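Local coordinates for protein transketolase (Campylobacter jejuni, PDB 3L84) that belongs to the transketolase family of thiamine diphosphate-dependent enzymes, pairing two copies of a three-domain chain in a dimer, at residues H453-M465 against G583-F595. Residues are numbered along the deposited sequence; the frame is centred on the assembly and turned at random.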
loop_
_atom_site.group_PDB
_atom_site.type_symbol
_atom_site.label_atom_id
_atom_site.label_comp_id
_atom_site.label_asym_id
_atom_site.label_seq_id
_atom_site.Cartn_x
_atom_site.Cartn_y
_atom_site.Cartn_z
ATOM N N HIS A 453 8.231 11.895 4.782
ATOM C CA HIS A 453 8.499 11.049 5.941
ATOM C C HIS A 453 7.687 11.502 7.154
ATOM O O HIS A 453 7.980 11.019 8.258
ATOM C CB HIS A 453 10.010 10.978 6.257
ATOM C CG HIS A 453 10.765 10.205 5.225
ATOM N ND1 HIS A 453 11.347 8.971 5.442
ATOM C CD2 HIS A 453 10.946 10.479 3.915
ATOM C CE1 HIS A 453 11.913 8.561 4.306
ATOM N NE2 HIS A 453 11.675 9.460 3.372
ATOM N N GLN A 454 6.731 12.432 6.996
ATOM C CA GLN A 454 5.939 12.967 8.096
ATOM C C GLN A 454 4.524 12.537 7.936
ATOM O O GLN A 454 3.840 13.020 7.020
ATOM C CB GLN A 454 6.048 14.474 8.150
ATOM C CG GLN A 454 7.457 14.931 8.611
ATOM C CD GLN A 454 7.745 16.386 8.353
ATOM O OE1 GLN A 454 6.971 17.057 7.684
ATOM N NE2 GLN A 454 8.851 16.901 8.869
ATOM N N PRO A 455 4.019 11.639 8.785
ATOM C CA PRO A 455 2.631 11.248 8.718
ATOM C C PRO A 455 1.666 12.411 8.910
ATOM O O PRO A 455 1.975 13.384 9.606
ATOM C CB PRO A 455 2.487 10.260 9.880
ATOM C CG PRO A 455 3.840 9.737 10.083
ATOM C CD PRO A 455 4.751 10.898 9.826
ATOM N N ILE A 456 0.542 12.341 8.207
ATOM C CA ILE A 456 -0.539 13.334 8.332
ATOM C C ILE A 456 -1.882 12.618 8.401
ATOM O O ILE A 456 -2.677 12.855 9.327
ATOM C CB ILE A 456 -0.535 14.357 7.141
ATOM C CG1 ILE A 456 0.771 15.141 7.055
ATOM C CG2 ILE A 456 -1.754 15.285 7.225
ATOM C CD1 ILE A 456 1.017 16.162 8.166
ATOM N N GLU A 457 -2.141 11.741 7.444
ATOM C CA GLU A 457 -3.445 11.093 7.245
ATOM C C GLU A 457 -3.532 9.653 7.771
ATOM O O GLU A 457 -4.609 9.044 7.739
ATOM C CB GLU A 457 -3.841 11.108 5.762
ATOM C CG GLU A 457 -3.020 10.252 4.825
ATOM C CD GLU A 457 -1.722 10.869 4.288
ATOM O OE1 GLU A 457 -1.012 11.632 5.008
ATOM O OE2 GLU A 457 -1.332 10.533 3.139
ATOM N N GLN A 458 -2.417 9.106 8.247
ATOM C CA GLN A 458 -2.389 7.692 8.592
ATOM C C GLN A 458 -3.186 7.349 9.830
ATOM O O GLN A 458 -3.734 6.246 9.916
ATOM C CB GLN A 458 -0.944 7.209 8.693
ATOM C CG GLN A 458 -0.207 7.184 7.351
ATOM C CD GLN A 458 0.134 8.564 6.813
ATOM O OE1 GLN A 458 0.420 9.478 7.579
ATOM N NE2 GLN A 458 0.156 8.718 5.496
ATOM N N LEU A 459 -3.224 8.229 10.819
ATOM C CA LEU A 459 -4.046 7.989 11.996
ATOM C C LEU A 459 -5.501 7.841 11.575
ATOM O O LEU A 459 -6.221 6.952 12.063
ATOM C CB LEU A 459 -3.834 9.136 12.974
ATOM C CG LEU A 459 -4.175 9.014 14.423
ATOM C CD1 LEU A 459 -3.500 7.774 15.054
ATOM C CD2 LEU A 459 -3.694 10.269 15.137
ATOM N N SER A 460 -5.984 8.663 10.660
ATOM C CA SER A 460 -7.364 8.555 10.171
ATOM C C SER A 460 -7.617 7.194 9.526
ATOM O O SER A 460 -8.654 6.584 9.725
ATOM C CB SER A 460 -7.718 9.638 9.175
ATOM O OG SER A 460 -7.761 10.920 9.753
ATOM N N THR A 461 -6.685 6.730 8.698
ATOM C CA THR A 461 -6.794 5.429 8.054
ATOM C C THR A 461 -6.944 4.306 9.058
ATOM O O THR A 461 -7.871 3.499 8.938
ATOM C CB THR A 461 -5.596 5.136 7.182
ATOM O OG1 THR A 461 -5.529 6.120 6.138
ATOM C CG2 THR A 461 -5.616 3.735 6.583
ATOM N N PHE A 462 -6.051 4.244 10.040
ATOM C CA PHE A 462 -6.099 3.159 10.998
ATOM C C PHE A 462 -7.315 3.239 11.914
ATOM O O PHE A 462 -7.895 2.200 12.241
ATOM C CB PHE A 462 -4.758 3.009 11.743
ATOM C CG PHE A 462 -3.812 2.186 10.985
ATOM C CD1 PHE A 462 -3.133 2.678 9.921
ATOM C CD2 PHE A 462 -3.636 0.854 11.363
ATOM C CE1 PHE A 462 -2.298 1.796 9.138
ATOM C CE2 PHE A 462 -2.810 0.032 10.649
ATOM C CZ PHE A 462 -2.191 0.481 9.527
ATOM N N ARG A 463 -7.746 4.427 12.288
ATOM C CA ARG A 463 -8.955 4.557 13.072
ATOM C C ARG A 463 -10.167 4.164 12.271
ATOM O O ARG A 463 -11.072 3.509 12.828
ATOM C CB ARG A 463 -9.105 5.964 13.609
ATOM C CG ARG A 463 -8.074 6.275 14.675
ATOM C CD ARG A 463 -8.152 7.719 15.067
ATOM N NE ARG A 463 -7.276 8.022 16.200
ATOM C CZ ARG A 463 -6.933 9.240 16.547
ATOM N NH1 ARG A 463 -7.270 10.274 15.790
ATOM N NH2 ARG A 463 -6.144 9.411 17.614
ATOM N N ALA A 464 -10.222 4.453 10.973
ATOM C CA ALA A 464 -11.376 4.116 10.154
ATOM C C ALA A 464 -11.454 2.624 9.842
ATOM O O ALA A 464 -12.542 2.106 9.594
ATOM C CB ALA A 464 -11.355 4.892 8.855
HETATM N N MSE A 465 -10.331 1.919 9.773
HETATM C CA MSE A 465 -10.317 0.493 9.517
HETATM C C MSE A 465 -10.995 -0.272 10.659
HETATM O O MSE A 465 -10.564 -0.189 11.821
HETATM C CB MSE A 465 -8.877 0.020 9.346
HETATM C CG MSE A 465 -8.785 -1.492 9.079
HETATM SE SE MSE A 465 -7.012 -2.133 8.601
HETATM C CE MSE A 465 -5.870 -0.921 9.642
ATOM N N GLY A 583 -10.163 19.353 20.166
ATOM C CA GLY A 583 -9.253 18.240 19.897
ATOM C C GLY A 583 -7.944 18.738 19.328
ATOM O O GLY A 583 -7.956 19.660 18.488
ATOM N N VAL A 584 -6.816 18.220 19.795
ATOM C CA VAL A 584 -5.510 18.677 19.400
ATOM C C VAL A 584 -4.623 17.473 19.050
ATOM O O VAL A 584 -4.326 16.626 19.894
ATOM C CB VAL A 584 -4.858 19.469 20.551
ATOM C CG1 VAL A 584 -3.508 20.002 20.104
ATOM C CG2 VAL A 584 -5.792 20.606 21.071
ATOM N N GLU A 585 -4.207 17.382 17.785
ATOM C CA GLU A 585 -3.377 16.286 17.313
ATOM C C GLU A 585 -2.528 16.775 16.148
ATOM O O GLU A 585 -3.011 17.487 15.303
ATOM C CB GLU A 585 -4.222 15.091 16.839
ATOM C CG GLU A 585 -4.802 14.235 17.934
ATOM C CD GLU A 585 -5.418 12.928 17.440
ATOM O OE1 GLU A 585 -5.931 12.827 16.278
ATOM O OE2 GLU A 585 -5.453 12.005 18.255
ATOM N N ALA A 586 -1.300 16.285 16.077
ATOM C CA ALA A 586 -0.402 16.557 14.951
ATOM C C ALA A 586 -0.725 15.587 13.815
ATOM O O ALA A 586 0.029 14.661 13.491
ATOM C CB ALA A 586 1.078 16.457 15.369
ATOM N N ALA A 587 -1.894 15.789 13.242
ATOM C CA ALA A 587 -2.471 14.892 12.218
ATOM C C ALA A 587 -3.622 15.621 11.587
ATOM O O ALA A 587 -4.139 16.586 12.157
ATOM C CB ALA A 587 -2.950 13.582 12.862
ATOM N N HIS A 588 -4.072 15.142 10.439
ATOM C CA HIS A 588 -5.314 15.657 9.819
ATOM C C HIS A 588 -6.336 14.641 10.178
ATOM O O HIS A 588 -6.494 13.635 9.457
ATOM C CB HIS A 588 -5.174 15.717 8.314
ATOM C CG HIS A 588 -6.319 16.373 7.645
ATOM N ND1 HIS A 588 -6.641 16.083 6.350
ATOM C CD2 HIS A 588 -7.157 17.366 8.041
ATOM C CE1 HIS A 588 -7.670 16.828 5.988
ATOM N NE2 HIS A 588 -8.020 17.601 6.993
ATOM N N SER A 589 -6.961 14.871 11.320
ATOM C CA SER A 589 -7.846 13.892 11.978
ATOM C C SER A 589 -9.268 14.495 12.231
ATOM O O SER A 589 -9.730 14.804 13.336
ATOM C CB SER A 589 -7.175 13.216 13.186
ATOM O OG SER A 589 -6.454 14.152 13.976
ATOM N N ASN A 590 -10.010 14.611 11.133
ATOM C CA ASN A 590 -11.354 15.092 11.168
ATOM C C ASN A 590 -12.292 14.163 11.919
ATOM O O ASN A 590 -13.347 14.586 12.357
ATOM C CB ASN A 590 -11.922 15.326 9.757
ATOM C CG ASN A 590 -11.458 16.630 9.112
ATOM O OD1 ASN A 590 -11.349 16.715 7.873
ATOM N ND2 ASN A 590 -11.256 17.646 9.900
ATOM N N GLU A 591 -11.926 12.898 12.107
ATOM C CA GLU A 591 -12.721 12.021 12.948
ATOM C C GLU A 591 -12.882 12.545 14.366
ATOM O O GLU A 591 -13.821 12.157 15.066
ATOM C CB GLU A 591 -12.155 10.591 12.942
ATOM C CG GLU A 591 -10.772 10.413 13.579
ATOM C CD GLU A 591 -9.586 10.660 12.668
ATOM O OE1 GLU A 591 -9.738 11.154 11.536
ATOM O OE2 GLU A 591 -8.458 10.370 13.117
ATOM N N LEU A 592 -11.963 13.404 14.816
ATOM C CA LEU A 592 -12.095 14.001 16.136
ATOM C C LEU A 592 -13.353 14.823 16.306
ATOM O O LEU A 592 -13.784 14.997 17.446
ATOM C CB LEU A 592 -10.878 14.844 16.456
ATOM C CG LEU A 592 -9.543 14.141 16.706
ATOM C CD1 LEU A 592 -8.486 15.156 17.161
ATOM C CD2 LEU A 592 -9.661 13.092 17.726
ATOM N N TYR A 593 -13.971 15.273 15.224
ATOM C CA TYR A 593 -15.252 15.972 15.362
ATOM C C TYR A 593 -16.372 15.093 15.895
ATOM O O TYR A 593 -17.391 15.618 16.303
ATOM C CB TYR A 593 -15.654 16.583 14.019
ATOM C CG TYR A 593 -14.897 17.836 13.596
ATOM C CD1 TYR A 593 -15.139 19.061 14.243
ATOM C CD2 TYR A 593 -13.951 17.805 12.622
ATOM C CE1 TYR A 593 -14.471 20.223 13.856
ATOM C CE2 TYR A 593 -13.278 18.972 12.235
ATOM C CZ TYR A 593 -13.565 20.170 12.849
ATOM O OH TYR A 593 -12.881 21.301 12.455
ATOM N N LYS A 594 -16.214 13.764 15.959
ATOM C CA LYS A 594 -17.168 12.916 16.654
ATOM C C LYS A 594 -17.293 13.357 18.115
ATOM O O LYS A 594 -18.389 13.294 18.685
ATOM C CB LYS A 594 -16.771 11.457 16.532
ATOM C CG LYS A 594 -17.728 10.527 17.173
ATOM C CD LYS A 594 -17.477 9.076 16.819
ATOM C CE LYS A 594 -18.482 8.172 17.542
ATOM N NZ LYS A 594 -18.486 6.775 16.997
ATOM N N PHE A 595 -16.200 13.805 18.719
ATOM C CA PHE A 595 -16.155 14.140 20.138
ATOM C C PHE A 595 -15.895 15.592 20.423
ATOM O O PHE A 595 -16.163 16.030 21.545
ATOM C CB PHE A 595 -15.087 13.295 20.849
ATOM C CG PHE A 595 -15.313 11.844 20.738
ATOM C CD1 PHE A 595 -16.410 11.286 21.351
ATOM C CD2 PHE A 595 -14.428 11.030 20.056
ATOM C CE1 PHE A 595 -16.658 9.929 21.252
ATOM C CE2 PHE A 595 -14.676 9.652 19.968
ATOM C CZ PHE A 595 -15.798 9.141 20.572
HETATM O O HOH W 1 2.204 15.128 11.741
HETATM O O HOH W 2 -4.869 11.344 10.421
#
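R463, reaching out from helix 458-464, forms a two-pronged, end-on salt bridge with E585: NH1 hydrogen-bonds to OE1 of E585 (2.9 Å) and NH2 to its OE2 (2.8 Å). Both oxygens use their syn lone pairs, and the two flat groups are only 17° from coplanar. Arginine suits this place because its chain, extended from CG to NE, carries two parallel N-H groups to one carboxylate and still has an N-H to spare. With it NH1 makes a second salt bridge, approaching E591 OE2 (2.9 Å) from the anti side of a carboxylate whose plane stands 77° from the guanidinium. E591 gets there by folding back: CG sits between backbone N and carbonyl carbon (chi1 66°) and the chain bends at chi2. Its other oxygen, OE1, lies 2.7 Å from S460 OG, a hydroxyl short enough to fit between helix and loop. L459 CG covers one guanidinium face, while L459 CD2 packs on A587 CB (4.1 Å), the small methyl letting the loop come close. S589 OG and S533 OG bond to OE1 and OE2 of E585, respectively, helping to fix its rotation. Near the helix start, H588 N bonds to I456 O (2.9 Å), and H588 ND1 hydrogen-bonds to A464 O of the second subunit. Two buried carboxylates share one arginine's charge, the serine hydroxyls probably easing the surplus; the network joins pyrimidine-binding and C-terminal domains and probably helps set their orientation.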